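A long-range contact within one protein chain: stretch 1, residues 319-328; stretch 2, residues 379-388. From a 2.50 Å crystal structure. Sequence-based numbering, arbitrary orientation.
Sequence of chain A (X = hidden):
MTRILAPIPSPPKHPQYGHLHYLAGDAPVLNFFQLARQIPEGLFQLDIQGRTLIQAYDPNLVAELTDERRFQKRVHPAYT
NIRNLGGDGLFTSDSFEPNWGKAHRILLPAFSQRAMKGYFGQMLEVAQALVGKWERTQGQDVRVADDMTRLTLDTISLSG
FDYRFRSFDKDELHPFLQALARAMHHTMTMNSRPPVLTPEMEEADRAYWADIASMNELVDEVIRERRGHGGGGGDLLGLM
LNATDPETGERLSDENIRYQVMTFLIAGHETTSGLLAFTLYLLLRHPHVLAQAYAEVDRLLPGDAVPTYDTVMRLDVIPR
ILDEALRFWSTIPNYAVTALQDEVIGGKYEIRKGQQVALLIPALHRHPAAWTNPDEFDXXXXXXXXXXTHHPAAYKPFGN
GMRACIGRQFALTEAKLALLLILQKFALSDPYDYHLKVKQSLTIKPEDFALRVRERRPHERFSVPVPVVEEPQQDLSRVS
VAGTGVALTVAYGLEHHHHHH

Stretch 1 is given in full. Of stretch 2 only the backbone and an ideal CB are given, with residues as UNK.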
ATOM      1  N   PRO A 319     -14.542  -6.595  -6.161  1.00 29.09           N
ATOM      2  CA  PRO A 319     -14.380  -5.463  -5.240  1.00 28.33           C
ATOM      3  C   PRO A 319     -14.581  -5.825  -3.773  1.00 28.50           C
ATOM      4  O   PRO A 319     -13.820  -5.366  -2.913  1.00 29.06           O
ATOM      5  CB  PRO A 319     -15.452  -4.471  -5.724  1.00 29.11           C
ATOM      6  CG  PRO A 319     -15.665  -4.793  -7.136  1.00 28.60           C
ATOM      7  CD  PRO A 319     -15.476  -6.267  -7.260  1.00 28.62           C
ATOM      8  N   ARG A 320     -15.616  -6.599  -3.436  1.00 31.37           N
ATOM      9  CA  ARG A 320     -15.842  -6.869  -2.017  1.00 28.80           C
ATOM     10  C   ARG A 320     -14.769  -7.795  -1.453  1.00 27.84           C
ATOM     11  O   ARG A 320     -14.342  -7.633  -0.295  1.00 30.06           O
ATOM     12  CB  ARG A 320     -17.237  -7.434  -1.843  1.00 30.15           C
ATOM     13  CG  ARG A 320     -18.327  -6.367  -2.016  1.00 30.04           C
ATOM     14  CD  ARG A 320     -19.708  -6.909  -1.650  1.00 25.78           C
ATOM     15  NE  ARG A 320     -20.233  -7.836  -2.648  1.00 27.70           N
ATOM     16  CZ  ARG A 320     -20.600  -9.101  -2.415  1.00 31.96           C
ATOM     17  NH1 ARG A 320     -20.492  -9.637  -1.193  1.00 25.30           N
ATOM     18  NH2 ARG A 320     -21.092  -9.835  -3.417  1.00 25.31           N
ATOM     19  N   ILE A 321     -14.264  -8.705  -2.283  1.00 27.63           N
ATOM     20  CA  ILE A 321     -13.098  -9.500  -1.911  1.00 30.36           C
ATOM     21  C   ILE A 321     -11.953  -8.593  -1.517  1.00 26.33           C
ATOM     22  O   ILE A 321     -11.289  -8.819  -0.501  1.00 23.92           O
ATOM     23  CB  ILE A 321     -12.663 -10.412  -3.076  1.00 28.31           C
ATOM     24  CG1 ILE A 321     -13.594 -11.611  -3.205  1.00 31.56           C
ATOM     25  CG2 ILE A 321     -11.216 -10.845  -2.888  1.00 20.32           C
ATOM     26  CD1 ILE A 321     -13.418 -12.316  -4.514  1.00 32.53           C
ATOM     27  N   LEU A 322     -11.688  -7.576  -2.344  1.00 22.64           N
ATOM     28  CA  LEU A 322     -10.548  -6.702  -2.081  1.00 25.71           C
ATOM     29  C   LEU A 322     -10.756  -5.907  -0.796  1.00 26.82           C
ATOM     30  O   LEU A 322      -9.827  -5.787   0.018  1.00 26.76           O
ATOM     31  CB  LEU A 322     -10.288  -5.778  -3.273  1.00 20.49           C
ATOM     32  CG  LEU A 322      -9.615  -6.399  -4.514  1.00 24.20           C
ATOM     33  CD1 LEU A 322      -9.514  -5.386  -5.671  1.00 28.60           C
ATOM     34  CD2 LEU A 322      -8.214  -6.927  -4.195  1.00 27.29           C
ATOM     35  N   ASP A 323     -11.979  -5.402  -0.581  1.00 26.35           N
ATOM     36  CA  ASP A 323     -12.299  -4.672   0.647  1.00 24.87           C
ATOM     37  C   ASP A 323     -12.000  -5.529   1.881  1.00 28.47           C
ATOM     38  O   ASP A 323     -11.317  -5.084   2.820  1.00 27.59           O
ATOM     39  CB  ASP A 323     -13.775  -4.248   0.637  1.00 26.29           C
ATOM     40  CG  ASP A 323     -14.090  -3.128  -0.374  1.00 30.14           C
ATOM     41  OD1 ASP A 323     -13.185  -2.352  -0.759  1.00 30.30           O
ATOM     42  OD2 ASP A 323     -15.274  -3.011  -0.774  1.00 29.31           O
ATOM     43  N   GLU A 324     -12.464  -6.794   1.873  1.00 24.14           N
ATOM     44  CA  GLU A 324     -12.226  -7.686   3.008  1.00 26.31           C
ATOM     45  C   GLU A 324     -10.756  -8.133   3.100  1.00 26.84           C
ATOM     46  O   GLU A 324     -10.229  -8.321   4.211  1.00 25.19           O
ATOM     47  CB  GLU A 324     -13.192  -8.885   2.928  1.00 29.47           C
ATOM     48  CG  GLU A 324     -13.162  -9.913   4.080  1.00 28.65           C
ATOM     49  CD  GLU A 324     -13.639  -9.401   5.451  1.00 30.26           C
ATOM     50  OE1 GLU A 324     -13.757  -8.164   5.657  1.00 26.47           O
ATOM     51  OE2 GLU A 324     -13.878 -10.268   6.335  1.00 26.48           O
ATOM     52  N   ALA A 325     -10.067  -8.299   1.966  1.00 23.54           N
ATOM     53  CA  ALA A 325      -8.648  -8.637   2.046  1.00 26.81           C
ATOM     54  C   ALA A 325      -7.884  -7.514   2.724  1.00 27.83           C
ATOM     55  O   ALA A 325      -7.058  -7.762   3.609  1.00 26.06           O
ATOM     56  CB  ALA A 325      -8.071  -8.920   0.659  1.00 23.14           C
ATOM     57  N   LEU A 326      -8.230  -6.261   2.395  1.00 29.85           N
ATOM     58  CA  LEU A 326      -7.631  -5.114   3.068  1.00 25.44           C
ATOM     59  C   LEU A 326      -8.053  -5.053   4.539  1.00 26.03           C
ATOM     60  O   LEU A 326      -7.334  -4.492   5.364  1.00 29.77           O
ATOM     61  CB  LEU A 326      -8.007  -3.826   2.337  1.00 24.89           C
ATOM     62  CG  LEU A 326      -7.296  -3.514   1.010  1.00 30.44           C
ATOM     63  CD1 LEU A 326      -7.789  -2.221   0.401  1.00 25.36           C
ATOM     64  CD2 LEU A 326      -5.773  -3.463   1.135  1.00 25.12           C
ATOM     65  N   ARG A 327      -9.201  -5.621   4.905  1.00 23.11           N
ATOM     66  CA  ARG A 327      -9.477  -5.694   6.340  1.00 25.09           C
ATOM     67  C   ARG A 327      -8.570  -6.713   7.042  1.00 26.63           C
ATOM     68  O   ARG A 327      -8.046  -6.431   8.119  1.00 30.10           O
ATOM     69  CB  ARG A 327     -10.953  -5.999   6.617  1.00 25.69           C
ATOM     70  CG  ARG A 327     -11.337  -5.793   8.085  1.00 25.51           C
ATOM     71  CD  ARG A 327     -12.802  -6.082   8.322  1.00 26.78           C
ATOM     72  NE  ARG A 327     -13.073  -7.513   8.242  1.00 33.72           N
ATOM     73  CZ  ARG A 327     -12.867  -8.368   9.238  1.00 30.73           C
ATOM     74  NH1 ARG A 327     -12.390  -7.930  10.398  1.00 29.30           N
ATOM     75  NH2 ARG A 327     -13.113  -9.662   9.056  1.00 32.30           N
ATOM     76  N   PHE A 328      -8.373  -7.911   6.459  1.00 26.89           N
ATOM     77  CA  PHE A 328      -7.441  -8.876   7.055  1.00 30.64           C
ATOM     78  C   PHE A 328      -5.983  -8.421   6.986  1.00 29.69           C
ATOM     79  O   PHE A 328      -5.227  -8.673   7.930  1.00 34.25           O
ATOM     80  CB  PHE A 328      -7.469 -10.268   6.403  1.00 32.09           C
ATOM     81  CG  PHE A 328      -8.513 -11.199   6.924  1.00 33.75           C
ATOM     82  CD1 PHE A 328      -9.416 -10.798   7.889  1.00 35.71           C
ATOM     83  CD2 PHE A 328      -8.406 -12.558   6.649  1.00 39.27           C
ATOM     84  CE1 PHE A 328     -10.347 -11.687   8.412  1.00 36.61           C
ATOM     85  CE2 PHE A 328      -9.307 -13.476   7.182  1.00 40.32           C
ATOM     86  CZ  PHE A 328     -10.294 -13.029   8.072  1.00 42.62           C
ATOM     87  N   UNK A 379     -17.107 -11.594   2.705  1.00 28.74           N
ATOM     88  CA  UNK A 379     -17.210 -10.497   1.746  1.00 24.05           C
ATOM     89  C   UNK A 379     -18.572  -9.821   1.788  1.00 34.55           C
ATOM     90  O   UNK A 379     -18.720  -8.685   1.282  1.00 33.03           O
ATOM     91  CB  UNK A 379     -16.933 -11.009   0.331  1.00 24.05           C
ATOM     92  N   UNK A 380     -19.568 -10.440   2.440  1.00 37.70           N
ATOM     93  CA  UNK A 380     -20.875  -9.784   2.527  1.00 37.77           C
ATOM     94  C   UNK A 380     -20.866  -8.585   3.473  1.00 34.23           C
ATOM     95  O   UNK A 380     -21.808  -7.788   3.438  1.00 40.01           O
ATOM     96  CB  UNK A 380     -21.933 -10.790   2.986  1.00 37.77           C
ATOM     97  N   UNK A 381     -19.822  -8.423   4.301  1.00 32.96           N
ATOM     98  CA  UNK A 381     -19.660  -7.195   5.068  1.00 29.47           C
ATOM     99  C   UNK A 381     -19.687  -5.975   4.179  1.00 31.02           C
ATOM    100  O   UNK A 381     -19.920  -4.871   4.685  1.00 31.24           O
ATOM    101  CB  UNK A 381     -18.352  -7.229   5.862  1.00 29.47           C
ATOM    102  N   UNK A 382     -19.439  -6.140   2.869  1.00 28.42           N
ATOM    103  CA  UNK A 382     -19.101  -5.021   2.002  1.00 25.70           C
ATOM    104  C   UNK A 382     -20.153  -4.739   0.936  1.00 30.14           C
ATOM    105  O   UNK A 382     -19.905  -3.903   0.050  1.00 31.35           O
ATOM    106  CB  UNK A 382     -17.754  -5.286   1.327  1.00 25.70           C
ATOM    107  N   UNK A 383     -21.343  -5.357   1.025  1.00 30.31           N
ATOM    108  CA  UNK A 383     -22.475  -4.914   0.207  1.00 31.93           C
ATOM    109  C   UNK A 383     -22.821  -3.476   0.600  1.00 33.38           C
ATOM    110  O   UNK A 383     -22.523  -3.044   1.714  1.00 33.03           O
ATOM    111  CB  UNK A 383     -23.682  -5.837   0.384  1.00 31.93           C
ATOM    112  N   UNK A 384     -23.409  -2.711  -0.337  1.00 34.79           N
ATOM    113  CA  UNK A 384     -23.831  -1.341  -0.008  1.00 41.75           C
ATOM    114  C   UNK A 384     -24.566  -1.266   1.316  1.00 33.83           C
ATOM    115  O   UNK A 384     -24.336  -0.361   2.119  1.00 34.84           O
ATOM    116  CB  UNK A 384     -24.725  -0.782  -1.117  1.00 41.75           C
ATOM    117  N   UNK A 385     -25.463  -2.222   1.554  1.00 32.93           N
ATOM    118  CA  UNK A 385     -26.287  -2.156   2.753  1.00 40.43           C
ATOM    119  C   UNK A 385     -25.470  -2.392   4.028  1.00 37.14           C
ATOM    120  O   UNK A 385     -25.520  -1.570   4.960  1.00 33.03           O
ATOM    121  CB  UNK A 385     -27.419  -3.181   2.662  1.00 40.43           C
ATOM    122  N   UNK A 386     -24.667  -3.458   4.071  1.00 33.59           N
ATOM    123  CA  UNK A 386     -23.900  -3.752   5.285  1.00 32.00           C
ATOM    124  C   UNK A 386     -22.722  -2.790   5.483  1.00 33.24           C
ATOM    125  O   UNK A 386     -22.343  -2.503   6.626  1.00 29.97           O
ATOM    126  CB  UNK A 386     -23.384  -5.192   5.235  1.00 32.00           C
ATOM    127  N   UNK A 387     -22.145  -2.279   4.393  1.00 28.58           N
ATOM    128  CA  UNK A 387     -21.059  -1.304   4.493  1.00 34.82           C
ATOM    129  C   UNK A 387     -21.505  -0.088   5.299  1.00 34.17           C
ATOM    130  O   UNK A 387     -20.735   0.470   6.092  1.00 35.68           O
ATOM    131  CB  UNK A 387     -20.591  -0.875   3.101  1.00 34.82           C
ATOM    132  N   UNK A 388     -22.765   0.313   5.135  1.00 32.01           N
ATOM    133  CA  UNK A 388     -23.284   1.484   5.827  1.00 29.83           C
ATOM    134  C   UNK A 388     -23.251   1.340   7.346  1.00 31.80           C
ATOM    135  O   UNK A 388     -23.333   2.354   8.050  1.00 33.13           O
ATOM    136  CB  UNK A 388     -24.718   1.759   5.369  1.00 29.83           C
TER

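Stretch 1 is a helix, and much of what it offers its partner is charged: Arg 320, Asp 323 and Arg 327 point toward the partner, and Glu 324, pointing sideways, also brings its carboxylate to the contact. The positions of stretch 2 can be read against that surface.

At 379 the backbone opens a 3-10 segment, and CA-to-CB points sideways. The ideal CB lies 4.1 Å from Arg 320 NH1 and 4.4 Å from Ile 321 N, with Glu 324 CB at 5.0 Å. There is room to lie along the helix, so a branched aliphatic or a leucine would suit. The residue is Ile 379. Its CG2 packs 3.9 Å from Ile 321 CG1, while its carbonyl O accepts from Arg 320 NH1 at 3.2 Å, a bond any residue type could offer.

At 380 CA-to-CB points away, but the ideal CB is 4.6 Å from Arg 320 NH1. A short acidic or amide side chain could reach back to this donor, and the positive charge favours an acid. Asp 380 takes the place: OD1 forms a salt bridge with Arg 320 NH1 at 3.0 Å, its hydrogen bond weak in angle. Water 1 links the same pair, donating to Asp 380 OD1 and accepting from Arg 320 NH2.

Position 381 points toward the helix, its ideal CB 4.7 Å from Glu 324 OE1. The carboxylate invites a donor: lysine, arginine, or a shorter polar residue. Arg 381 is found, its NH1 in a salt bridge with Glu 324 OE2 at 3.2 Å, again with a weak hydrogen bond. Arg 327 NH2 lies 3.1 Å from Arg 381 NH1, a contact of like charges between two donors. The carboxylate of Glu 324 tempers it, since it pairs with both arginines.

At 382 CA-to-CB points toward the helix, the ideal CB 3.6 Å from Arg 320 CG and 4.0 Å from Asp 323 OD2. Stretch 1 offers Asp 323 CB to pack against and, farther along, the Glu 324 carboxylate as an acceptor; a large flat side chain with a donor would suit, and histidine or tyrosine could be considered. Trp 382 does both jobs. Asp 323 CB sits over the five-membered ring, 3.6 Å from its centroid in a CH-pi contact, and NE1 donates to Glu 324 OE1 at 3.0 Å, nearly straight.

Position 383 directly precedes a helix, with phi/psi of -63/153, so Ser, Thr, Asp or Asn would suit as a cap. Thr 383 OG1 accepts from the backbone N of 386 at 3.2 Å, and its CG2 lies over one face of the Arg 320 guanidinium.

At 384, 385, 386 and 388 nothing of stretch 1 lies within 5.5 Å of the ideal CB, so stretch 1 sets no preference and many polar residues would suit; Ser 384, Glu 385, Asn 386 and Arg 388 are found. Asn 386 ND2 also donates to Asp 380 O at 2.9 Å.

Position 387 points toward the helix from farther off, so only a long side chain could meet Asp 323, and a basic one would pair with it. Arg 387 does so: NH2 and Asp 323 OD2 form a salt bridge with a very short hydrogen bond of 2.4 Å.

Stretch 2 379-388: IDRWTSENRR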
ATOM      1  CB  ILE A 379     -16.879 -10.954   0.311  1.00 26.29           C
ATOM      2  CG1 ILE A 379     -17.876 -11.970  -0.224  1.00 29.01           C
ATOM      3  CG2 ILE A 379     -15.478 -11.582   0.189  1.00 28.70           C
ATOM      4  CD1 ILE A 379     -17.823 -12.062  -1.739  1.00 26.27           C
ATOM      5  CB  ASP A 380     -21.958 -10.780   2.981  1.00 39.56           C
ATOM      6  CG  ASP A 380     -22.499 -11.639   1.829  1.00 37.92           C
ATOM      7  OD1 ASP A 380     -22.011 -11.486   0.688  1.00 36.52           O
ATOM      8  OD2 ASP A 380     -23.405 -12.476   2.063  1.00 44.34           O
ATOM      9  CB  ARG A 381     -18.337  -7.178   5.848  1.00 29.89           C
ATOM     10  CG  ARG A 381     -18.157  -8.335   6.800  1.00 34.18           C
ATOM     11  CD  ARG A 381     -16.751  -8.405   7.417  1.00 30.91           C
ATOM     12  NE  ARG A 381     -16.902  -8.775   8.819  1.00 37.60           N
ATOM     13  CZ  ARG A 381     -16.543  -9.937   9.345  1.00 32.55           C
ATOM     14  NH1 ARG A 381     -15.976 -10.869   8.614  1.00 37.87           N
ATOM     15  NH2 ARG A 381     -16.752 -10.156  10.619  1.00 35.52           N
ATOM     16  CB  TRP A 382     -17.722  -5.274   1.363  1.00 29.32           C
ATOM     17  CG  TRP A 382     -16.670  -5.397   2.432  1.00 28.56           C
ATOM     18  CD1 TRP A 382     -16.044  -6.543   2.853  1.00 25.92           C
ATOM     19  CD2 TRP A 382     -16.176  -4.339   3.264  1.00 30.86           C
ATOM     20  NE1 TRP A 382     -15.186  -6.257   3.888  1.00 28.68           N
ATOM     21  CE2 TRP A 382     -15.243  -4.915   4.161  1.00 27.84           C
ATOM     22  CE3 TRP A 382     -16.418  -2.950   3.327  1.00 28.42           C
ATOM     23  CZ2 TRP A 382     -14.562  -4.161   5.115  1.00 26.29           C
ATOM     24  CZ3 TRP A 382     -15.734  -2.193   4.276  1.00 27.02           C
ATOM     25  CH2 TRP A 382     -14.809  -2.803   5.155  1.00 27.51           C
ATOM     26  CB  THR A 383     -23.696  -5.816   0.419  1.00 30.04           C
ATOM     27  OG1 THR A 383     -24.267  -5.536   1.703  1.00 34.62           O
ATOM     28  CG2 THR A 383     -23.313  -7.308   0.370  1.00 27.00           C
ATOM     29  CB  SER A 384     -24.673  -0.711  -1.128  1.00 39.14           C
ATOM     30  OG  SER A 384     -23.898  -0.502  -2.297  1.00 41.41           O
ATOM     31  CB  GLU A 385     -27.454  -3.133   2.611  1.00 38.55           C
ATOM     32  CG  GLU A 385     -28.348  -3.262   3.817  1.00 48.06           C
ATOM     33  CD  GLU A 385     -29.680  -3.916   3.458  1.00 58.69           C
ATOM     34  OE1 GLU A 385     -30.696  -3.176   3.450  1.00 58.84           O
ATOM     35  OE2 GLU A 385     -29.698  -5.114   3.090  1.00 60.59           O
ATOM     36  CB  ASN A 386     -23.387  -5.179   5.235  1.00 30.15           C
ATOM     37  CG  ASN A 386     -24.478  -6.199   5.421  1.00 36.06           C
ATOM     38  OD1 ASN A 386     -25.463  -5.955   6.111  1.00 42.65           O
ATOM     39  ND2 ASN A 386     -24.282  -7.373   4.847  1.00 35.22           N
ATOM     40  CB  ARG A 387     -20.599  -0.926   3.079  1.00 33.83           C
ATOM     41  CG  ARG A 387     -19.597   0.172   2.972  1.00 42.93           C
ATOM     42  CD  ARG A 387     -19.497   0.633   1.498  1.00 40.44           C
ATOM     43  NE  ARG A 387     -18.826  -0.355   0.666  1.00 38.07           N
ATOM     44  CZ  ARG A 387     -17.504  -0.469   0.554  1.00 34.60           C
ATOM     45  NH1 ARG A 387     -16.696   0.358   1.206  1.00 34.46           N
ATOM     46  NH2 ARG A 387     -16.986  -1.410  -0.225  1.00 35.30           N
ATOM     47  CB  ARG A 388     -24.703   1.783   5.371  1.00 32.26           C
ATOM     48  CG  ARG A 388     -24.803   2.195   3.917  1.00 40.88           C
ATOM     49  CD  ARG A 388     -25.959   3.152   3.682  1.00 46.12           C
ATOM     50  NE  ARG A 388     -25.701   4.451   4.297  1.00 50.81           N
ATOM     51  CZ  ARG A 388     -26.573   5.451   4.316  1.00 55.47           C
ATOM     52  NH1 ARG A 388     -27.767   5.300   3.751  1.00 53.36           N
ATOM     53  NH2 ARG A 388     -26.249   6.603   4.892  1.00 54.22           N
TER
HETATM   54  O   HOH W   1     -21.929 -12.565  -1.832  1.00 35.55           O
HETATM   55  O   HOH W   2     -14.230   0.009  -0.962  1.00 36.08           O
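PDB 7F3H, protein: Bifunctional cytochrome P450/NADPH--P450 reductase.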